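Local coordinates for mandelate racemase / muconate lactonizing enzyme, C-terminal domain protein (Pseudovibrio sp. JE062, PDB 4JHM) that is probably an enzyme of the enolase superfamily, pairing an alpha+beta N-terminal capping domain with a TIM-barrel-like C-terminal domain, at residues F62-I67 and S369-V374. Sequence-based numbering, arbitrary orientation.
Sequences FDRCII and SFASYV
Between Phe62–Ile67, which runs into helix 65-73, and Ser369–Val374 on strand 369-376, the CA atoms of Arg64 and Ala371 lie 7.4 Å apart. Phe370 contributes most, with 101 Å² buried: its ring end meets Phe62, with CZ 3.4 Å from Phe62 CB. The rings lie nearly parallel, 21° between planes, but are strongly displaced, with 5.6 Å between the Phe62 and Phe370 centroids. Asp63 O sits in the plane of the Phe370 ring at its edge, 3.7 Å from CE1. Arg64, extended from CG to NE, lays CG near that same edge, while its guanidinium, turned 74° to the ring, has Phe370 CD1 over one face. Further along, Ile67 CD1 reaches Ala371 CB at 4.1 Å. Ile67 CG1, anti to the backbone N (chi1 -163°), also touches Tyr373 CD2, at 4.4 Å; the Tyr373 hydroxyl is hydrogen-bonded to Glu68. Asp63 caps the helix start through weak bonds to Cys65 N and Ile66 N, its OD2 also bonded to Ser56 OG. A helix thus packs on an antiparallel sheet whose outermost strand within this chain comes from the C-terminus, consistent with the alpha+beta capping domain of the enolase superfamily.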
ATOM      1  N   PHE A  62      -7.018 -38.495 -30.857  1.00 69.41           N
ATOM      2  CA  PHE A  62      -8.165 -37.947 -30.153  1.00 71.20           C
ATOM      3  C   PHE A  62      -8.059 -38.321 -28.680  1.00 76.01           C
ATOM      4  O   PHE A  62      -7.361 -39.269 -28.320  1.00 86.47           O
ATOM      5  CB  PHE A  62      -9.472 -38.463 -30.743  1.00 73.73           C
ATOM      6  CG  PHE A  62      -9.699 -38.032 -32.163  1.00 79.90           C
ATOM      7  CD1 PHE A  62      -9.888 -36.689 -32.470  1.00 77.05           C
ATOM      8  CD2 PHE A  62      -9.725 -38.968 -33.193  1.00 79.61           C
ATOM      9  CE1 PHE A  62     -10.090 -36.287 -33.778  1.00 78.82           C
ATOM     10  CE2 PHE A  62      -9.932 -38.571 -34.502  1.00 80.57           C
ATOM     11  CZ  PHE A  62     -10.114 -37.228 -34.793  1.00 81.72           C
ATOM     12  N   ASP A  63      -8.764 -37.581 -27.834  1.00 74.37           N
ATOM     13  CA  ASP A  63      -8.512 -37.600 -26.399  1.00 74.66           C
ATOM     14  C   ASP A  63      -9.450 -38.520 -25.625  1.00 73.68           C
ATOM     15  O   ASP A  63     -10.669 -38.397 -25.720  1.00 80.86           O
ATOM     16  CB  ASP A  63      -8.641 -36.172 -25.861  1.00 75.51           C
ATOM     17  CG  ASP A  63      -8.226 -36.050 -24.418  1.00 71.12           C
ATOM     18  OD1 ASP A  63      -7.165 -36.595 -24.051  1.00 76.49           O
ATOM     19  OD2 ASP A  63      -8.957 -35.390 -23.655  1.00 76.16           O
ATOM     20  N   ARG A  64      -8.872 -39.432 -24.847  1.00 74.43           N
ATOM     21  CA  ARG A  64      -9.641 -40.217 -23.876  1.00 75.24           C
ATOM     22  C   ARG A  64      -9.373 -39.749 -22.433  1.00 75.92           C
ATOM     23  O   ARG A  64      -9.914 -40.315 -21.485  1.00 72.92           O
ATOM     24  CB  ARG A  64      -9.310 -41.703 -23.995  1.00 74.50           C
ATOM     25  CG  ARG A  64      -9.509 -42.310 -25.374  1.00 78.55           C
ATOM     26  CD  ARG A  64      -9.095 -43.774 -25.372  1.00 79.13           C
ATOM     27  NE  ARG A  64      -8.867 -44.285 -26.719  1.00 83.73           N
ATOM     28  CZ  ARG A  64      -9.645 -45.169 -27.343  1.00 89.69           C
ATOM     29  NH1 ARG A  64      -9.337 -45.563 -28.571  1.00 94.02           N
ATOM     30  NH2 ARG A  64     -10.724 -45.666 -26.751  1.00 92.82           N
ATOM     31  N   CYS A  65      -8.542 -38.719 -22.276  1.00 75.34           N
ATOM     32  CA  CYS A  65      -8.199 -38.174 -20.959  1.00 72.91           C
ATOM     33  C   CYS A  65      -9.428 -37.737 -20.171  1.00 70.85           C
ATOM     34  O   CYS A  65      -9.608 -38.118 -19.015  1.00 69.39           O
ATOM     35  CB  CYS A  65      -7.259 -36.974 -21.109  1.00 73.14           C
ATOM     36  SG  CYS A  65      -6.766 -36.224 -19.537  1.00 77.65           S
ATOM     37  N   ILE A  66     -10.258 -36.912 -20.798  1.00 70.03           N
ATOM     38  CA  ILE A  66     -11.478 -36.435 -20.171  1.00 66.92           C
ATOM     39  C   ILE A  66     -12.450 -37.589 -19.921  1.00 70.29           C
ATOM     40  O   ILE A  66     -12.792 -37.875 -18.775  1.00 72.84           O
ATOM     41  CB  ILE A  66     -12.153 -35.348 -21.031  1.00 66.46           C
ATOM     42  CG1 ILE A  66     -11.328 -34.058 -20.998  1.00 64.62           C
ATOM     43  CG2 ILE A  66     -13.579 -35.088 -20.559  1.00 67.50           C
ATOM     44  CD1 ILE A  66     -11.232 -33.403 -19.634  1.00 62.69           C
ATOM     45  N   ILE A  67     -12.885 -38.267 -20.980  1.00 73.06           N
ATOM     46  CA  ILE A  67     -13.871 -39.340 -20.825  1.00 76.07           C
ATOM     47  C   ILE A  67     -13.470 -40.347 -19.743  1.00 75.97           C
ATOM     48  O   ILE A  67     -14.330 -40.932 -19.078  1.00 72.08           O
ATOM     49  CB  ILE A  67     -14.113 -40.106 -22.141  1.00 74.59           C
ATOM     50  CG1 ILE A  67     -15.423 -40.902 -22.049  1.00 78.75           C
ATOM     51  CG2 ILE A  67     -12.941 -41.026 -22.446  1.00 67.82           C
ATOM     52  CD1 ILE A  67     -15.952 -41.390 -23.382  1.00 78.51           C
ATOM     53  N   SER A 369     -18.307 -41.875 -32.195  1.00 86.91           N
ATOM     54  CA  SER A 369     -17.783 -42.112 -30.856  1.00 84.58           C
ATOM     55  C   SER A 369     -16.730 -43.218 -30.837  1.00 83.54           C
ATOM     56  O   SER A 369     -17.046 -44.392 -31.022  1.00 92.73           O
ATOM     57  CB  SER A 369     -18.934 -42.463 -29.910  1.00 85.93           C
ATOM     58  OG  SER A 369     -18.480 -42.607 -28.579  1.00 89.98           O
ATOM     59  N   PHE A 370     -15.479 -42.833 -30.601  1.00 80.07           N
ATOM     60  CA  PHE A 370     -14.378 -43.794 -30.505  1.00 79.62           C
ATOM     61  C   PHE A 370     -14.243 -44.358 -29.089  1.00 82.13           C
ATOM     62  O   PHE A 370     -13.425 -45.249 -28.847  1.00 85.78           O
ATOM     63  CB  PHE A 370     -13.055 -43.152 -30.948  1.00 76.16           C
ATOM     64  CG  PHE A 370     -12.737 -41.868 -30.237  1.00 74.82           C
ATOM     65  CD1 PHE A 370     -12.091 -41.879 -29.013  1.00 75.57           C
ATOM     66  CD2 PHE A 370     -13.092 -40.648 -30.788  1.00 72.17           C
ATOM     67  CE1 PHE A 370     -11.807 -40.698 -28.350  1.00 72.17           C
ATOM     68  CE2 PHE A 370     -12.810 -39.465 -30.132  1.00 70.67           C
ATOM     69  CZ  PHE A 370     -12.168 -39.491 -28.911  1.00 70.30           C
ATOM     70  N   ALA A 371     -15.043 -43.835 -28.159  1.00 81.67           N
ATOM     71  CA  ALA A 371     -15.076 -44.342 -26.784  1.00 78.96           C
ATOM     72  C   ALA A 371     -16.397 -43.997 -26.107  1.00 78.16           C
ATOM     73  O   ALA A 371     -16.907 -42.887 -26.259  1.00 76.03           O
ATOM     74  CB  ALA A 371     -13.917 -43.773 -25.981  1.00 73.74           C
ATOM     75  N   SER A 372     -16.949 -44.947 -25.359  1.00 78.70           N
ATOM     76  CA  SER A 372     -18.186 -44.705 -24.628  1.00 80.33           C
ATOM     77  C   SER A 372     -18.354 -45.652 -23.442  1.00 85.34           C
ATOM     78  O   SER A 372     -17.857 -46.777 -23.453  1.00 85.63           O
ATOM     79  CB  SER A 372     -19.388 -44.844 -25.559  1.00 82.24           C
ATOM     80  OG  SER A 372     -19.550 -46.190 -25.968  1.00 85.26           O
ATOM     81  N   TYR A 373     -19.058 -45.178 -22.418  1.00 88.18           N
ATOM     82  CA  TYR A 373     -19.413 -46.006 -21.273  1.00 89.45           C
ATOM     83  C   TYR A 373     -20.901 -45.882 -20.992  1.00 89.56           C
ATOM     84  O   TYR A 373     -21.580 -45.023 -21.553  1.00 88.30           O
ATOM     85  CB  TYR A 373     -18.623 -45.591 -20.030  1.00 88.28           C
ATOM     86  CG  TYR A 373     -17.139 -45.858 -20.129  1.00 92.55           C
ATOM     87  CD1 TYR A 373     -16.654 -47.154 -20.237  1.00 96.10           C
ATOM     88  CD2 TYR A 373     -16.219 -44.815 -20.101  1.00 93.57           C
ATOM     89  CE1 TYR A 373     -15.297 -47.405 -20.327  1.00 96.81           C
ATOM     90  CE2 TYR A 373     -14.860 -45.057 -20.185  1.00 92.24           C
ATOM     91  CZ  TYR A 373     -14.406 -46.355 -20.299  1.00 91.73           C
ATOM     92  OH  TYR A 373     -13.055 -46.604 -20.387  1.00 88.44           O
ATOM     93  N   VAL A 374     -21.400 -46.756 -20.124  1.00 90.23           N
ATOM     94  CA  VAL A 374     -22.770 -46.670 -19.644  1.00 91.77           C
ATOM     95  C   VAL A 374     -22.829 -47.173 -18.199  1.00 93.53           C
ATOM     96  O   VAL A 374     -22.118 -48.109 -17.832  1.00 93.65           O
ATOM     97  CB  VAL A 374     -23.735 -47.475 -20.544  1.00 95.38           C
ATOM     98  CG1 VAL A 374     -23.624 -48.969 -20.267  1.00 98.21           C
ATOM     99  CG2 VAL A 374     -25.168 -47.002 -20.348  1.00 98.28           C
TER